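Local coordinates for putative agmatinase (Clostridium difficile, PDB 3LHL), which probably hydrolyses agmatine to putrescine and urea as a manganese-dependent member of the arginase family, at residues H98-H109 against H137-V148. Residues are numbered along the deposited sequence; the frame is centred on the assembly and turned at random.
Sequences HLVTLPAFKAVH and HATVIKRIWDIV. With MN (manganese (II) ion), chain B.
From the close pass of L99 and H137, whose CA atoms lie 4.4 Å apart, the segments lead into near-parallel helices, 101-109 and 140-148, with axes 9.9 Å apart and crossing at -22°. V140 packs where the helices begin: its CG2 lies 3.5 Å from H98 O, and its CG1 sits over one face of the H98 imidazole, 4.0 Å from the ring centroid. L102, whose CB bond does not aim at the other helix, brings its branched end there with CG anti to the backbone N (chi1 178°), a knob among V140, R143, I144 and I147. I147 returns the knob between L102, F105, K106 and H109; its CG2 lies over one face of the H109 ring, while its CD1 touches the extended K106 chain. I144 CG2 covers one face of F105, and V148 CG1 meets that ring's edge at CZ, 3.5 Å away. No hydrogen bond crosses; apolar and CH-pi packing joins these helices of the arginase-type alpha/beta fold, K106 and R143 contributing aliphatic carbons. H98 ND1 binds one manganese at 2.2 Å, with D121, D125 and D202 completing the protein ligands. That bond and the NE2 hydrogen bond with T200 hold the ring at both nitrogens, so the apolar packing reaches the metal site.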
loop_
_atom_site.group_PDB
_atom_site.type_symbol
_atom_site.label_atom_id
_atom_site.label_comp_id
_atom_site.label_asym_id
_atom_site.label_seq_id
_atom_site.Cartn_x
_atom_site.Cartn_y
_atom_site.Cartn_z
ATOM N N HIS A 98 -4.432 -6.156 3.999
ATOM C CA HIS A 98 -3.771 -4.963 4.506
ATOM C C HIS A 98 -2.960 -5.150 5.790
ATOM O O HIS A 98 -2.120 -4.322 6.118
ATOM C CB HIS A 98 -4.804 -3.851 4.690
ATOM C CG HIS A 98 -4.271 -2.483 4.402
ATOM N ND1 HIS A 98 -5.087 -1.392 4.200
ATOM C CD2 HIS A 98 -3.001 -2.030 4.282
ATOM C CE1 HIS A 98 -4.345 -0.326 3.965
ATOM N NE2 HIS A 98 -3.076 -0.686 4.010
ATOM N N LEU A 99 -3.187 -6.238 6.512
ATOM C CA LEU A 99 -2.440 -6.439 7.749
ATOM C C LEU A 99 -0.928 -6.559 7.520
ATOM O O LEU A 99 -0.146 -6.184 8.392
ATOM C CB LEU A 99 -2.959 -7.671 8.499
ATOM C CG LEU A 99 -2.352 -7.926 9.885
ATOM C CD1 LEU A 99 -2.531 -6.710 10.790
ATOM C CD2 LEU A 99 -3.015 -9.146 10.498
ATOM N N VAL A 100 -0.517 -7.056 6.351
ATOM C CA VAL A 100 0.911 -7.211 6.056
ATOM C C VAL A 100 1.672 -5.894 6.201
ATOM O O VAL A 100 2.889 -5.886 6.382
ATOM C CB VAL A 100 1.167 -7.757 4.616
ATOM C CG1 VAL A 100 0.442 -9.081 4.417
ATOM C CG2 VAL A 100 0.740 -6.736 3.579
ATOM N N THR A 101 0.944 -4.787 6.114
ATOM C CA THR A 101 1.532 -3.465 6.241
ATOM C C THR A 101 2.059 -3.168 7.654
ATOM O O THR A 101 3.033 -2.428 7.812
ATOM C CB THR A 101 0.494 -2.384 5.854
ATOM O OG1 THR A 101 0.203 -2.489 4.454
ATOM C CG2 THR A 101 1.016 -0.985 6.161
ATOM N N LEU A 102 1.434 -3.750 8.675
ATOM C CA LEU A 102 1.853 -3.488 10.052
ATOM C C LEU A 102 3.313 -3.855 10.323
ATOM O O LEU A 102 4.101 -2.997 10.721
ATOM C CB LEU A 102 0.919 -4.199 11.041
ATOM C CG LEU A 102 1.217 -4.087 12.542
ATOM C CD1 LEU A 102 1.449 -2.625 12.950
ATOM C CD2 LEU A 102 0.045 -4.680 13.317
ATOM N N PRO A 103 3.694 -5.128 10.114
ATOM C CA PRO A 103 5.090 -5.507 10.362
ATOM C C PRO A 103 6.068 -4.785 9.441
ATOM O O PRO A 103 7.177 -4.442 9.849
ATOM C CB PRO A 103 5.087 -7.021 10.143
ATOM C CG PRO A 103 3.959 -7.236 9.182
ATOM C CD PRO A 103 2.897 -6.302 9.719
ATOM N N ALA A 104 5.648 -4.550 8.201
ATOM C CA ALA A 104 6.490 -3.869 7.228
ATOM C C ALA A 104 6.765 -2.458 7.717
ATOM O O ALA A 104 7.911 -1.994 7.717
ATOM C CB ALA A 104 5.797 -3.826 5.874
ATOM N N PHE A 105 5.702 -1.778 8.133
ATOM C CA PHE A 105 5.821 -0.422 8.631
ATOM C C PHE A 105 6.746 -0.406 9.836
ATOM O O PHE A 105 7.612 0.460 9.948
ATOM C CB PHE A 105 4.462 0.137 9.050
ATOM C CG PHE A 105 4.563 1.459 9.744
ATOM C CD1 PHE A 105 4.911 2.605 9.030
ATOM C CD2 PHE A 105 4.408 1.545 11.126
ATOM C CE1 PHE A 105 5.113 3.817 9.688
ATOM C CE2 PHE A 105 4.605 2.746 11.793
ATOM C CZ PHE A 105 4.961 3.887 11.076
ATOM N N LYS A 106 6.561 -1.365 10.737
ATOM C CA LYS A 106 7.400 -1.421 11.926
ATOM C C LYS A 106 8.878 -1.491 11.570
ATOM O O LYS A 106 9.691 -0.758 12.133
ATOM C CB LYS A 106 7.012 -2.612 12.808
ATOM C CG LYS A 106 5.737 -2.374 13.613
ATOM C CD LYS A 106 5.365 -3.577 14.463
ATOM C CE LYS A 106 4.094 -3.312 15.252
ATOM N NZ LYS A 106 3.713 -4.464 16.114
ATOM N N ALA A 107 9.222 -2.366 10.631
ATOM C CA ALA A 107 10.608 -2.520 10.214
ATOM C C ALA A 107 11.153 -1.190 9.689
ATOM O O ALA A 107 12.316 -0.859 9.909
ATOM C CB ALA A 107 10.719 -3.605 9.138
ATOM N N VAL A 108 10.309 -0.430 8.998
ATOM C CA VAL A 108 10.725 0.857 8.458
ATOM C C VAL A 108 10.816 1.890 9.581
ATOM O O VAL A 108 11.783 2.653 9.663
ATOM C CB VAL A 108 9.731 1.369 7.386
ATOM C CG1 VAL A 108 10.182 2.726 6.865
ATOM C CG2 VAL A 108 9.633 0.367 6.235
ATOM N N HIS A 109 9.811 1.898 10.453
ATOM C CA HIS A 109 9.769 2.837 11.567
ATOM C C HIS A 109 10.954 2.655 12.515
ATOM O O HIS A 109 11.394 3.609 13.152
ATOM C CB HIS A 109 8.445 2.689 12.328
ATOM C CG HIS A 109 8.314 3.617 13.496
ATOM N ND1 HIS A 109 8.465 3.200 14.801
ATOM C CD2 HIS A 109 8.090 4.952 13.552
ATOM C CE1 HIS A 109 8.345 4.238 15.610
ATOM N NE2 HIS A 109 8.118 5.313 14.878
ATOM N N HIS A 137 -6.978 -6.869 8.939
ATOM C CA HIS A 137 -6.788 -5.938 7.836
ATOM C C HIS A 137 -7.594 -4.664 8.107
ATOM O O HIS A 137 -7.247 -3.586 7.625
ATOM C CB HIS A 137 -7.245 -6.566 6.509
ATOM C CG HIS A 137 -8.657 -7.069 6.522
ATOM N ND1 HIS A 137 -8.995 -8.332 6.965
ATOM C CD2 HIS A 137 -9.817 -6.485 6.134
ATOM C CE1 HIS A 137 -10.301 -8.504 6.847
ATOM N NE2 HIS A 137 -10.823 -7.400 6.346
ATOM N N ALA A 138 -8.656 -4.801 8.900
ATOM C CA ALA A 138 -9.549 -3.687 9.230
ATOM C C ALA A 138 -9.130 -2.819 10.418
ATOM O O ALA A 138 -9.805 -1.833 10.737
ATOM C CB ALA A 138 -10.957 -4.218 9.467
ATOM N N THR A 139 -8.029 -3.175 11.074
ATOM C CA THR A 139 -7.559 -2.408 12.223
ATOM C C THR A 139 -6.126 -1.938 12.011
ATOM O O THR A 139 -5.546 -1.309 12.892
ATOM C CB THR A 139 -7.559 -3.260 13.508
ATOM O OG1 THR A 139 -6.530 -4.251 13.406
ATOM C CG2 THR A 139 -8.910 -3.961 13.712
ATOM N N VAL A 140 -5.560 -2.237 10.846
ATOM C CA VAL A 140 -4.171 -1.888 10.568
ATOM C C VAL A 140 -3.759 -0.438 10.852
ATOM O O VAL A 140 -2.705 -0.202 11.443
ATOM C CB VAL A 140 -3.775 -2.266 9.102
ATOM C CG1 VAL A 140 -4.481 -1.354 8.096
ATOM C CG2 VAL A 140 -2.262 -2.191 8.943
ATOM N N ILE A 141 -4.577 0.532 10.458
ATOM C CA ILE A 141 -4.209 1.920 10.699
ATOM C C ILE A 141 -4.275 2.281 12.177
ATOM O O ILE A 141 -3.512 3.125 12.648
ATOM C CB ILE A 141 -5.092 2.892 9.874
ATOM C CG1 ILE A 141 -4.912 2.598 8.383
ATOM C CG2 ILE A 141 -4.694 4.344 10.152
ATOM C CD1 ILE A 141 -3.469 2.666 7.917
ATOM N N LYS A 142 -5.183 1.642 12.912
ATOM C CA LYS A 142 -5.298 1.904 14.340
ATOM C C LYS A 142 -4.019 1.381 14.990
ATOM O O LYS A 142 -3.448 2.025 15.868
ATOM C CB LYS A 142 -6.518 1.188 14.923
ATOM C CG LYS A 142 -6.749 1.455 16.405
ATOM C CD LYS A 142 -6.998 2.936 16.677
ATOM C CE LYS A 142 -7.060 3.224 18.168
ATOM N NZ LYS A 142 -8.149 2.467 18.849
ATOM N N ARG A 143 -3.565 0.213 14.542
ATOM C CA ARG A 143 -2.337 -0.372 15.071
ATOM C C ARG A 143 -1.170 0.571 14.817
ATOM O O ARG A 143 -0.334 0.786 15.694
ATOM C CB ARG A 143 -2.043 -1.718 14.407
ATOM C CG ARG A 143 -2.976 -2.819 14.844
ATOM C CD ARG A 143 -2.976 -2.939 16.363
ATOM N NE ARG A 143 -4.325 -3.220 16.825
ATOM C CZ ARG A 143 -5.017 -2.442 17.646
ATOM N NH1 ARG A 143 -4.490 -1.322 18.119
ATOM N NH2 ARG A 143 -6.256 -2.779 17.968
ATOM N N ILE A 144 -1.123 1.132 13.613
ATOM C CA ILE A 144 -0.059 2.053 13.255
ATOM C C ILE A 144 -0.154 3.351 14.049
ATOM O O ILE A 144 0.862 3.919 14.432
ATOM C CB ILE A 144 -0.074 2.353 11.743
ATOM C CG1 ILE A 144 0.336 1.084 10.979
ATOM C CG2 ILE A 144 0.844 3.538 11.433
ATOM C CD1 ILE A 144 0.313 1.212 9.466
ATOM N N TRP A 145 -1.370 3.815 14.307
ATOM C CA TRP A 145 -1.541 5.035 15.079
ATOM C C TRP A 145 -1.002 4.825 16.499
ATOM O O TRP A 145 -0.472 5.753 17.112
ATOM C CB TRP A 145 -3.013 5.435 15.150
ATOM C CG TRP A 145 -3.234 6.644 16.004
ATOM C CD1 TRP A 145 -3.020 7.949 15.655
ATOM C CD2 TRP A 145 -3.654 6.657 17.375
ATOM N NE1 TRP A 145 -3.279 8.776 16.728
ATOM C CE2 TRP A 145 -3.670 8.009 17.795
ATOM C CE3 TRP A 145 -4.016 5.658 18.290
ATOM C CZ2 TRP A 145 -4.035 8.386 19.095
ATOM C CZ3 TRP A 145 -4.380 6.031 19.582
ATOM C CH2 TRP A 145 -4.386 7.387 19.972
ATOM N N ASP A 146 -1.144 3.608 17.020
ATOM C CA ASP A 146 -0.638 3.306 18.354
ATOM C C ASP A 146 0.878 3.479 18.374
ATOM O O ASP A 146 1.473 3.664 19.433
ATOM C CB ASP A 146 -0.975 1.869 18.773
ATOM C CG ASP A 146 -2.419 1.702 19.185
ATOM O OD1 ASP A 146 -3.024 2.683 19.661
ATOM O OD2 ASP A 146 -2.950 0.581 19.049
ATOM N N ILE A 147 1.498 3.418 17.202
ATOM C CA ILE A 147 2.944 3.564 17.118
ATOM C C ILE A 147 3.418 5.000 16.886
ATOM O O ILE A 147 4.369 5.444 17.524
ATOM C CB ILE A 147 3.528 2.672 15.997
ATOM C CG1 ILE A 147 3.222 1.202 16.289
ATOM C CG2 ILE A 147 5.029 2.882 15.889
ATOM C CD1 ILE A 147 3.666 0.256 15.187
ATOM N N VAL A 148 2.755 5.727 15.989
ATOM C CA VAL A 148 3.165 7.094 15.669
ATOM C C VAL A 148 2.373 8.213 16.329
ATOM O O VAL A 148 2.881 9.326 16.478
ATOM C CB VAL A 148 3.133 7.338 14.141
ATOM C CG1 VAL A 148 4.060 6.349 13.437
ATOM C CG2 VAL A 148 1.702 7.208 13.619
HETATM MN MN MN B . -7.296 -1.365 3.951
#